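Local coordinates for allantoin racemase (Pseudomonas fluorescens, PDB 5LG5), which racemises allantoin, interconverting its two enantiomers, and probably does the same to other 5-monosubstituted hydantoins, at residues E[9-14]-E[40-45]; E[36-41]-E[57-62]; E[84-89]-E[226-231]; E[101-106]-E[197-202]. All coordinates share one frame; numbering follows the deposited sequence.

Interaction 1 of 4, residues E[9-14]-E[40-45]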
# COMPACT_ATOMS: atom_id res chain seq x y z
N ASN E 9 2.76 25.11 -20.97
CA ASN E 9 3.14 25.13 -22.38
C ASN E 9 3.33 26.55 -22.90
O ASN E 9 3.11 27.53 -22.19
CB ASN E 9 2.16 24.31 -23.25
CG ASN E 9 0.79 24.95 -23.40
OD1 ASN E 9 0.67 26.10 -23.86
ND2 ASN E 9 -0.26 24.19 -23.08
N THR E 10 3.76 26.66 -24.15
CA THR E 10 4.10 27.97 -24.71
C THR E 10 3.02 28.60 -25.60
O THR E 10 3.27 29.59 -26.30
CB THR E 10 5.40 27.88 -25.51
OG1 THR E 10 5.30 26.81 -26.46
CG2 THR E 10 6.54 27.60 -24.55
N THR E 11 1.83 28.01 -25.59
CA THR E 11 0.73 28.53 -26.38
C THR E 11 0.01 29.63 -25.60
O THR E 11 -0.76 29.34 -24.68
CB THR E 11 -0.24 27.42 -26.76
OG1 THR E 11 0.50 26.42 -27.48
CG2 THR E 11 -1.38 27.95 -27.63
N ALA E 12 0.28 30.88 -25.96
CA ALA E 12 -0.24 32.02 -25.20
C ALA E 12 -1.76 32.07 -25.14
O ALA E 12 -2.33 32.54 -24.16
CB ALA E 12 0.31 33.33 -25.75
N SER E 13 -2.43 31.55 -26.18
CA SER E 13 -3.89 31.56 -26.18
C SER E 13 -4.41 30.67 -25.05
O SER E 13 -5.46 30.93 -24.46
CB SER E 13 -4.46 31.11 -27.53
OG SER E 13 -4.22 29.73 -27.78
N ILE E 14 -3.68 29.61 -24.75
CA ILE E 14 -4.06 28.76 -23.64
C ILE E 14 -3.85 29.48 -22.29
O ILE E 14 -4.69 29.37 -21.39
CB ILE E 14 -3.35 27.39 -23.72
CG1 ILE E 14 -3.87 26.65 -24.97
CG2 ILE E 14 -3.57 26.57 -22.44
CD1 ILE E 14 -3.20 25.32 -25.28
N GLY E 40 9.84 25.88 -24.29
CA GLY E 40 9.10 24.64 -24.06
C GLY E 40 8.22 24.26 -25.24
O GLY E 40 8.25 24.90 -26.29
N ALA E 41 7.45 23.18 -25.07
CA ALA E 41 6.57 22.69 -26.13
C ALA E 41 5.24 23.45 -26.15
O ALA E 41 4.82 24.00 -25.13
CB ALA E 41 6.34 21.19 -25.97
N GLU E 42 4.58 23.51 -27.31
CA GLU E 42 3.32 24.24 -27.39
C GLU E 42 2.20 23.51 -26.65
O GLU E 42 1.18 24.08 -26.30
CB GLU E 42 2.93 24.50 -28.86
CG GLU E 42 2.72 23.23 -29.68
CD GLU E 42 2.32 23.54 -31.11
OE1 GLU E 42 1.71 24.60 -31.34
OE2 GLU E 42 2.62 22.73 -32.00
N SER E 43 2.41 22.22 -26.45
CA SER E 43 1.55 21.43 -25.60
C SER E 43 2.42 20.36 -24.97
O SER E 43 3.33 19.83 -25.60
CB SER E 43 0.37 20.84 -26.39
OG SER E 43 0.80 19.80 -27.23
N VAL E 44 2.13 20.05 -23.71
CA VAL E 44 2.94 19.10 -22.96
C VAL E 44 2.32 17.71 -22.91
O VAL E 44 1.37 17.48 -22.17
CB VAL E 44 3.17 19.59 -21.55
CG1 VAL E 44 4.01 18.57 -20.79
CG2 VAL E 44 3.85 20.94 -21.60
N GLU E 45 2.86 16.78 -23.70
CA GLU E 45 2.25 15.47 -23.83
C GLU E 45 3.27 14.36 -23.68
O GLU E 45 3.47 13.56 -24.60
CB GLU E 45 1.57 15.35 -25.20
CG GLU E 45 0.45 16.36 -25.44
CD GLU E 45 0.01 16.42 -26.90
OE1 GLU E 45 0.84 16.12 -27.79
OE2 GLU E 45 -1.18 16.75 -27.15
O HOH W 1 -0.18 21.19 -22.33
O HOH W 2 0.17 26.30 -30.30
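Gly40 and Thr10 meet where the loop after strand 2-7 runs beside the short strand 40-41. Thr10 CG2 lies 3.7 Å from Gly40 N, and the extended backbone of Gly40, at positive phi, is a shape that suits glycine. Gly40 and Ala41 also pair in an antiparallel ladder with a strand of the second subunit. One residue on, Ala41 O accepts from Thr10 N at 3.0 Å, N-H...O angle 149°. Thr10 OG1, set between its own backbone N and carbonyl carbon (chi1 52°), lies near the same oxygen, at best a weak bond. Glu42 follows: its carbonyl O takes a short bond from Thr11 OG1, 2.7 Å, while the Asn9 carboxamide carbon CG sits 3.1 Å from it. Asn9 OD1 is turned to Thr11 N instead, accepting at 2.8 Å in an Asx turn. A water links Thr11 OG1 to Glu42 OE1, and Glu42 OE2 accepts from Lys232 N of the second subunit. Ser43 brings its CA against Asn9 CB and sends OG to Lys231 of the second subunit. Val44 closes the contact: CG2 touches Asn9 CB at 4.1 Å, and a second water accepts from both Asn9 ND2 and Val44 N, the latter at 2.9 Å. Ala41 O and Glu42 O are thus met by Thr10 N and Thr11 OG1, and Val44 N is tied to Asn9 ND2 through the water. Asn9 OD1, occupied by the Asx turn, lies 3.2 Å from Glu42 O without bonding it; 40-45 is gripped by its backbone, through one N-H and hydroxyl and amide side chains of 9-14.

Interaction 2 of 4, residues E[36-41]-E[57-62]; sequences TPYFGA and VMDRVM
Arg60 lays its side chain over one face of the Tyr38 ring, with CD 3.6 Å from the ring centroid and only 12° off the normal, a CH-pi contact. The chain bends at chi2 (52°), which brings CD back over the ring. Beyond it the guanidinium continues nearly parallel to the tyrosine, the planes 15° apart, and Tyr38 OH stands over the middle of its face, 3.3 Å from Arg60 CZ. Thr36 O approaches the guanidinium near its plane and touches Arg60 CD at 3.2 Å. Asp59 crosses both aromatic side chains at about a right angle: OD1 is 3.6 Å from Phe39 CE1, at that ring's edge, and equally far from Tyr38 CD1. A water donates to the same OD1 (2.8 Å) and accepts from Tyr38 N, tying the loop backbone to the helix. Pro37 and Val57 lie side by side, pointing the same way, with Pro37 CG 4.2 Å from Val57 CG2. The loop between strands 31-35 and 40-41 thereby lies along helix 47-63, which through Val57, Met58 and Val61 also packs against strand 2-7 and helix 81-87, while Phe39 also meets Trp236 of the second subunit.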
# COMPACT_ATOMS: atom_id res chain seq x y z
N THR E 36 3.25 32.92 -19.66
CA THR E 36 3.63 31.89 -20.61
C THR E 36 5.14 31.73 -20.54
O THR E 36 5.86 32.73 -20.60
CB THR E 36 3.21 32.27 -22.04
OG1 THR E 36 1.80 32.54 -22.07
CG2 THR E 36 3.53 31.14 -23.02
N PRO E 37 5.64 30.50 -20.37
CA PRO E 37 7.10 30.30 -20.27
C PRO E 37 7.82 30.79 -21.52
O PRO E 37 7.20 30.82 -22.58
CB PRO E 37 7.24 28.77 -20.18
CG PRO E 37 5.92 28.30 -19.62
CD PRO E 37 4.89 29.23 -20.22
N TYR E 38 9.10 31.14 -21.41
CA TYR E 38 9.85 31.68 -22.54
C TYR E 38 10.25 30.57 -23.51
O TYR E 38 10.63 30.85 -24.65
CB TYR E 38 11.10 32.40 -22.07
CG TYR E 38 10.85 33.64 -21.26
CD1 TYR E 38 11.66 33.95 -20.17
CD2 TYR E 38 9.81 34.51 -21.57
CE1 TYR E 38 11.45 35.08 -19.42
CE2 TYR E 38 9.59 35.65 -20.81
CZ TYR E 38 10.41 35.93 -19.74
OH TYR E 38 10.21 37.05 -18.97
N PHE E 39 10.19 29.33 -23.05
CA PHE E 39 10.48 28.19 -23.92
C PHE E 39 9.68 26.95 -23.52
O PHE E 39 8.92 26.98 -22.54
CB PHE E 39 11.98 27.88 -23.96
CG PHE E 39 12.55 27.48 -22.64
CD1 PHE E 39 12.96 28.45 -21.73
CD2 PHE E 39 12.70 26.14 -22.32
CE1 PHE E 39 13.50 28.08 -20.51
CE2 PHE E 39 13.24 25.76 -21.10
CZ PHE E 39 13.64 26.73 -20.19
N GLY E 40 9.84 25.88 -24.29
CA GLY E 40 9.10 24.64 -24.06
C GLY E 40 8.22 24.26 -25.24
O GLY E 40 8.25 24.90 -26.29
N ALA E 41 7.45 23.18 -25.07
CA ALA E 41 6.57 22.69 -26.13
C ALA E 41 5.24 23.45 -26.15
O ALA E 41 4.82 24.00 -25.13
CB ALA E 41 6.34 21.19 -25.97
N VAL E 57 8.93 26.66 -16.62
CA VAL E 57 8.04 27.33 -15.68
C VAL E 57 8.85 27.99 -14.56
O VAL E 57 8.62 29.15 -14.21
CB VAL E 57 6.98 26.35 -15.09
CG1 VAL E 57 6.30 26.94 -13.86
CG2 VAL E 57 5.95 25.96 -16.16
N MET E 58 9.80 27.25 -14.02
CA MET E 58 10.69 27.78 -12.99
C MET E 58 11.44 29.01 -13.49
O MET E 58 11.50 30.05 -12.82
CB MET E 58 11.69 26.69 -12.55
CG MET E 58 11.11 25.65 -11.60
SD MET E 58 12.35 24.45 -11.07
CE MET E 58 11.78 23.05 -12.02
N ASP E 59 11.97 28.90 -14.70
CA ASP E 59 12.63 30.01 -15.38
C ASP E 59 11.71 31.24 -15.49
O ASP E 59 12.09 32.37 -15.14
CB ASP E 59 13.09 29.54 -16.76
CG ASP E 59 13.75 30.65 -17.58
OD1 ASP E 59 13.19 31.08 -18.62
OD2 ASP E 59 14.85 31.06 -17.18
N ARG E 60 10.49 31.01 -15.95
CA ARG E 60 9.53 32.09 -16.20
C ARG E 60 9.15 32.82 -14.92
O ARG E 60 9.00 34.05 -14.89
CB ARG E 60 8.27 31.54 -16.86
CG ARG E 60 7.31 32.58 -17.44
CD ARG E 60 8.02 33.56 -18.37
NE ARG E 60 7.31 34.83 -18.54
CZ ARG E 60 7.39 35.88 -17.73
NH1 ARG E 60 8.14 35.83 -16.63
NH2 ARG E 60 6.71 36.98 -18.01
N VAL E 61 8.97 32.06 -13.85
CA VAL E 61 8.59 32.62 -12.57
C VAL E 61 9.74 33.41 -11.95
O VAL E 61 9.53 34.49 -11.39
CB VAL E 61 8.08 31.50 -11.62
CG1 VAL E 61 7.90 32.03 -10.20
CG2 VAL E 61 6.78 30.89 -12.19
N MET E 62 10.94 32.86 -12.05
CA MET E 62 12.14 33.55 -11.54
C MET E 62 12.42 34.84 -12.31
O MET E 62 12.93 35.80 -11.76
CB MET E 62 13.36 32.62 -11.58
CG MET E 62 13.31 31.46 -10.59
SD MET E 62 12.96 31.94 -8.88
CE MET E 62 11.25 31.55 -8.81
O HOH W 3 10.62 30.21 -19.45

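Interaction 3 of 4, residues E[84-89]-E[226-231]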
# COMPACT_ATOMS: atom_id res chain seq x y z
N LEU E 84 9.75 24.86 -7.84
CA LEU E 84 9.19 26.17 -7.48
C LEU E 84 9.17 26.33 -5.97
O LEU E 84 9.51 27.39 -5.44
CB LEU E 84 7.76 26.34 -8.00
CG LEU E 84 7.43 27.15 -9.26
CD1 LEU E 84 8.66 27.79 -9.90
CD2 LEU E 84 6.65 26.31 -10.26
N GLN E 85 8.74 25.28 -5.27
CA GLN E 85 8.65 25.31 -3.81
C GLN E 85 9.98 25.58 -3.13
O GLN E 85 10.03 26.22 -2.07
CB GLN E 85 7.99 24.04 -3.27
CG GLN E 85 6.46 23.98 -3.51
CD GLN E 85 5.85 22.67 -3.04
OE1 GLN E 85 6.22 21.61 -3.52
NE2 GLN E 85 4.92 22.75 -2.08
N GLU E 86 11.07 25.10 -3.72
CA GLU E 86 12.40 25.39 -3.17
C GLU E 86 12.77 26.82 -3.49
O GLU E 86 13.29 27.54 -2.64
CB GLU E 86 13.45 24.49 -3.81
CG GLU E 86 13.42 23.07 -3.32
CD GLU E 86 14.60 22.30 -3.83
OE1 GLU E 86 15.39 22.87 -4.62
OE2 GLU E 86 14.72 21.11 -3.46
N LEU E 87 12.52 27.21 -4.74
CA LEU E 87 12.90 28.52 -5.23
C LEU E 87 12.14 29.65 -4.54
O LEU E 87 12.69 30.73 -4.33
CB LEU E 87 12.66 28.59 -6.74
CG LEU E 87 13.61 27.70 -7.55
CD1 LEU E 87 13.15 27.66 -8.99
CD2 LEU E 87 15.04 28.25 -7.45
N LEU E 88 10.88 29.40 -4.19
CA LEU E 88 10.00 30.47 -3.72
C LEU E 88 9.73 30.44 -2.22
O LEU E 88 9.81 29.38 -1.60
CB LEU E 88 8.68 30.39 -4.48
CG LEU E 88 8.79 30.58 -5.99
CD1 LEU E 88 7.46 30.26 -6.67
CD2 LEU E 88 9.18 32.03 -6.23
N ASN E 89 9.40 31.59 -1.65
CA ASN E 89 8.89 31.67 -0.28
C ASN E 89 7.43 32.10 -0.25
O ASN E 89 7.00 32.79 0.66
CB ASN E 89 9.73 32.63 0.57
CG ASN E 89 11.15 32.15 0.77
OD1 ASN E 89 11.98 32.23 -0.13
ND2 ASN E 89 11.44 31.65 1.97
N ALA E 226 13.66 23.51 1.31
CA ALA E 226 14.59 24.54 1.74
C ALA E 226 15.15 25.28 0.52
O ALA E 226 15.17 24.75 -0.60
CB ALA E 226 15.73 23.93 2.54
N THR E 227 15.59 26.52 0.74
CA THR E 227 16.23 27.31 -0.31
C THR E 227 17.35 26.49 -0.96
O THR E 227 18.07 25.78 -0.25
CB THR E 227 16.82 28.59 0.30
OG1 THR E 227 15.78 29.32 0.95
CG2 THR E 227 17.45 29.45 -0.78
N PRO E 228 17.47 26.53 -2.30
CA PRO E 228 18.60 25.77 -2.84
C PRO E 228 19.90 26.27 -2.22
O PRO E 228 20.02 27.47 -1.94
CB PRO E 228 18.56 26.09 -4.34
CG PRO E 228 17.09 26.40 -4.61
CD PRO E 228 16.62 27.11 -3.36
N ARG E 229 20.81 25.34 -1.93
CA ARG E 229 22.13 25.67 -1.39
C ARG E 229 22.94 26.43 -2.44
O ARG E 229 23.03 25.98 -3.59
CB ARG E 229 22.84 24.37 -1.00
CG ARG E 229 21.88 23.41 -0.28
CD ARG E 229 22.56 22.19 0.32
NE ARG E 229 24.00 22.30 0.49
CZ ARG E 229 24.61 22.25 1.68
NH1 ARG E 229 23.88 22.09 2.77
NH2 ARG E 229 25.93 22.36 1.77
N PRO E 230 23.51 27.59 -2.07
CA PRO E 230 24.29 28.38 -3.04
C PRO E 230 25.55 27.67 -3.50
O PRO E 230 26.32 27.15 -2.70
CB PRO E 230 24.64 29.65 -2.26
CG PRO E 230 23.65 29.70 -1.13
CD PRO E 230 23.41 28.26 -0.77
N LYS E 231 25.74 27.63 -4.81
CA LYS E 231 26.83 26.88 -5.39
C LYS E 231 26.98 27.31 -6.83
O LYS E 231 26.15 28.05 -7.36
CB LYS E 231 26.53 25.38 -5.33
CG LYS E 231 25.36 24.96 -6.23
CD LYS E 231 25.04 23.48 -6.09
CE LYS E 231 24.59 23.14 -4.68
NZ LYS E 231 24.27 21.69 -4.56
O HOH W 4 13.85 30.16 -1.00
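Pro228 is pressed against the last turn of helix 81-87, its CD 3.4 Å from Glu86 O. Close by, Ala226 O rests against the aliphatic part of Glu86, 3.6 Å from CG and 3.7 Å from CB. Glu86 runs obliquely across the proline with its chain extended beyond CG (chi2 -171°), and OE1 comes within 3.9 Å of Pro228 CG. Leu87 meets the proline at about a right angle, Leu87 CD2 4.0 Å from Pro228 CG, the apolar patch of the contact. The polar end of Glu86 belongs to the interface: OE2 bonds Asn47 N and forms a salt bridge with Arg118, both of the second subunit. The helix so covered is the connection of a beta-alpha-beta unit, leading from strand 70-74 to its parallel neighbour 92-94, and 226-231 belongs to the long tail that follows helix 201-214. On the other side the fit is loose and wet. Thr227 turns its side chain away from the helix, its CA 3.8 Å from Glu86 O, and a water bridges the two segments. That water donates to Glu86 O and to Asn89 OD1, the latter at 2.9 Å, and accepts from Thr227 OG1, also at 2.9 Å. Lys221 NZ bonds the carbonyls of Gln85, Glu86 and Leu88, bringing a probably charged ammonium to the C-terminal helix end. Past Pro228 the tail leaves the helix, and Lys231 forms salt bridges with Glu45 and Glu49 of the second subunit.

Interaction 4 of 4, residues E[101-106]-E[197-202]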
# COMPACT_ATOMS: atom_id res chain seq x y z
N SER E 101 -7.52 17.36 -4.70
CA SER E 101 -7.78 17.71 -3.31
C SER E 101 -9.18 18.29 -3.08
O SER E 101 -9.88 17.89 -2.13
CB SER E 101 -6.69 18.65 -2.78
OG SER E 101 -6.83 18.84 -1.38
N THR E 102 -9.62 19.22 -3.93
CA THR E 102 -10.97 19.74 -3.69
C THR E 102 -12.05 18.72 -4.07
O THR E 102 -13.04 18.63 -3.37
CB THR E 102 -11.27 21.18 -4.24
OG1 THR E 102 -12.21 21.14 -5.31
CG2 THR E 102 -10.01 21.91 -4.63
N ALA E 103 -11.84 17.93 -5.12
CA ALA E 103 -12.80 16.87 -5.48
C ALA E 103 -13.01 15.88 -4.32
O ALA E 103 -14.10 15.34 -4.12
CB ALA E 103 -12.36 16.13 -6.75
N MET E 104 -11.95 15.66 -3.56
CA MET E 104 -12.03 14.73 -2.43
C MET E 104 -12.97 15.20 -1.32
O MET E 104 -13.43 14.40 -0.51
CB MET E 104 -10.63 14.41 -1.91
CG MET E 104 -9.87 13.40 -2.78
SD MET E 104 -8.12 13.36 -2.41
CE MET E 104 -8.18 13.19 -0.62
N PHE E 105 -13.25 16.50 -1.27
CA PHE E 105 -14.26 16.99 -0.33
C PHE E 105 -15.68 16.72 -0.80
O PHE E 105 -16.63 16.86 -0.03
CB PHE E 105 -14.06 18.49 -0.02
CG PHE E 105 -12.85 18.77 0.84
CD1 PHE E 105 -11.67 19.26 0.27
CD2 PHE E 105 -12.88 18.53 2.20
CE1 PHE E 105 -10.56 19.51 1.06
CE2 PHE E 105 -11.76 18.78 3.01
CZ PHE E 105 -10.61 19.26 2.44
N LEU E 106 -15.84 16.31 -2.05
CA LEU E 106 -17.15 16.29 -2.69
C LEU E 106 -17.73 14.91 -2.93
O LEU E 106 -18.92 14.79 -3.24
CB LEU E 106 -17.10 17.04 -4.02
CG LEU E 106 -16.66 18.51 -3.93
CD1 LEU E 106 -16.65 19.13 -5.32
CD2 LEU E 106 -17.59 19.28 -3.01
N PRO E 197 -20.48 16.56 -9.60
CA PRO E 197 -19.62 17.75 -9.52
C PRO E 197 -18.40 17.61 -10.42
O PRO E 197 -17.82 16.53 -10.49
CB PRO E 197 -19.17 17.79 -8.06
CG PRO E 197 -20.18 16.95 -7.31
CD PRO E 197 -20.60 15.88 -8.29
N VAL E 198 -18.02 18.68 -11.11
CA VAL E 198 -16.84 18.64 -11.95
C VAL E 198 -15.90 19.72 -11.47
O VAL E 198 -16.30 20.87 -11.30
CB VAL E 198 -17.16 18.87 -13.44
CG1 VAL E 198 -15.90 18.77 -14.28
CG2 VAL E 198 -18.18 17.86 -13.92
N VAL E 199 -14.65 19.34 -11.21
CA VAL E 199 -13.71 20.31 -10.67
C VAL E 199 -12.74 20.76 -11.75
O VAL E 199 -12.16 19.95 -12.46
CB VAL E 199 -12.95 19.74 -9.46
CG1 VAL E 199 -12.03 20.78 -8.87
CG2 VAL E 199 -13.94 19.29 -8.40
N ASP E 200 -12.60 22.08 -11.87
CA ASP E 200 -11.64 22.70 -12.75
C ASP E 200 -10.44 23.06 -11.89
O ASP E 200 -10.54 23.93 -11.02
CB ASP E 200 -12.23 23.98 -13.38
CG ASP E 200 -11.30 24.66 -14.38
OD1 ASP E 200 -10.13 24.23 -14.53
OD2 ASP E 200 -11.72 25.67 -14.98
N GLY E 201 -9.31 22.38 -12.14
CA GLY E 201 -8.11 22.58 -11.36
C GLY E 201 -7.65 24.03 -11.36
O GLY E 201 -7.07 24.51 -10.39
N VAL E 202 -7.90 24.73 -12.45
CA VAL E 202 -7.50 26.13 -12.50
C VAL E 202 -8.23 26.97 -11.44
O VAL E 202 -7.59 27.68 -10.67
CB VAL E 202 -7.74 26.73 -13.88
CG1 VAL E 202 -7.55 28.25 -13.84
CG2 VAL E 202 -6.79 26.08 -14.87
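Strand 198-199, outermost within this chain in the second parallel sheet, is covered on one side by segment 101-106 of helix 95-103 and its continuation, where Val199 packs on Thr102, Ala103 and Leu106. Val199 CG1 is anti to the backbone N (chi1 -177°) and lies 3.6 Å from Thr102 OG1, its nearest neighbour. The other branch, CG2, is nearest Ala103 and Leu106, meeting Ala103 CB at 3.9 Å and Leu106 CD1 at 4.1 Å. Leu106 and Pro197 slide past each other in opposite directions, with Leu106 CD1 4.0 Å from Pro197 CB. The contact is buried and, apart from Thr102 OG1, apolar. That oxygen has no partner in the model, and the unusual Thr102 chi1 of 112° makes the placing of the hydroxyl doubtful. Strand and helix are joined by Asp200, the N-cap of helix 201-214: OD1 accepts from Val202 N at 3.1 Å, the donor lying 56° out of the carboxylate plane, while OD2 accepts from Gly185 N. Ala103 and Leu106 also touch strand 175-179, and Ser218 of the third subunit packs on Leu106 and Pro197. Helix 95-103 lies on the chain connection from strand 92-94 of the first sheet to strand 110-114 of the second. Here it packs on the second sheet, an arrangement consistent with the paired alpha/beta lobes of the Asp/Glu/hydantoin racemase fold.

Interactions 1 and 2 come first along the chain, share strand 40-41 and have centres about 10 Å apart; Asn9 and Thr10 touch Thr36, Pro37 and Phe39. Interaction 2 also touches interaction 3, about 17 Å away between centres, where Met58 and Met62 of helix 47-63 pack on Leu84, Leu87 and Leu88. These three form a continuous run beside the first parallel sheet, and all of them reach the second subunit. Interaction 4 lies on the second sheet, with its centre about 24 to 30 Å from the others, and faces the third subunit. In sequence it falls between the two segments of interaction 3, so the tail at 226-231 returns to the first lobe after the second is complete.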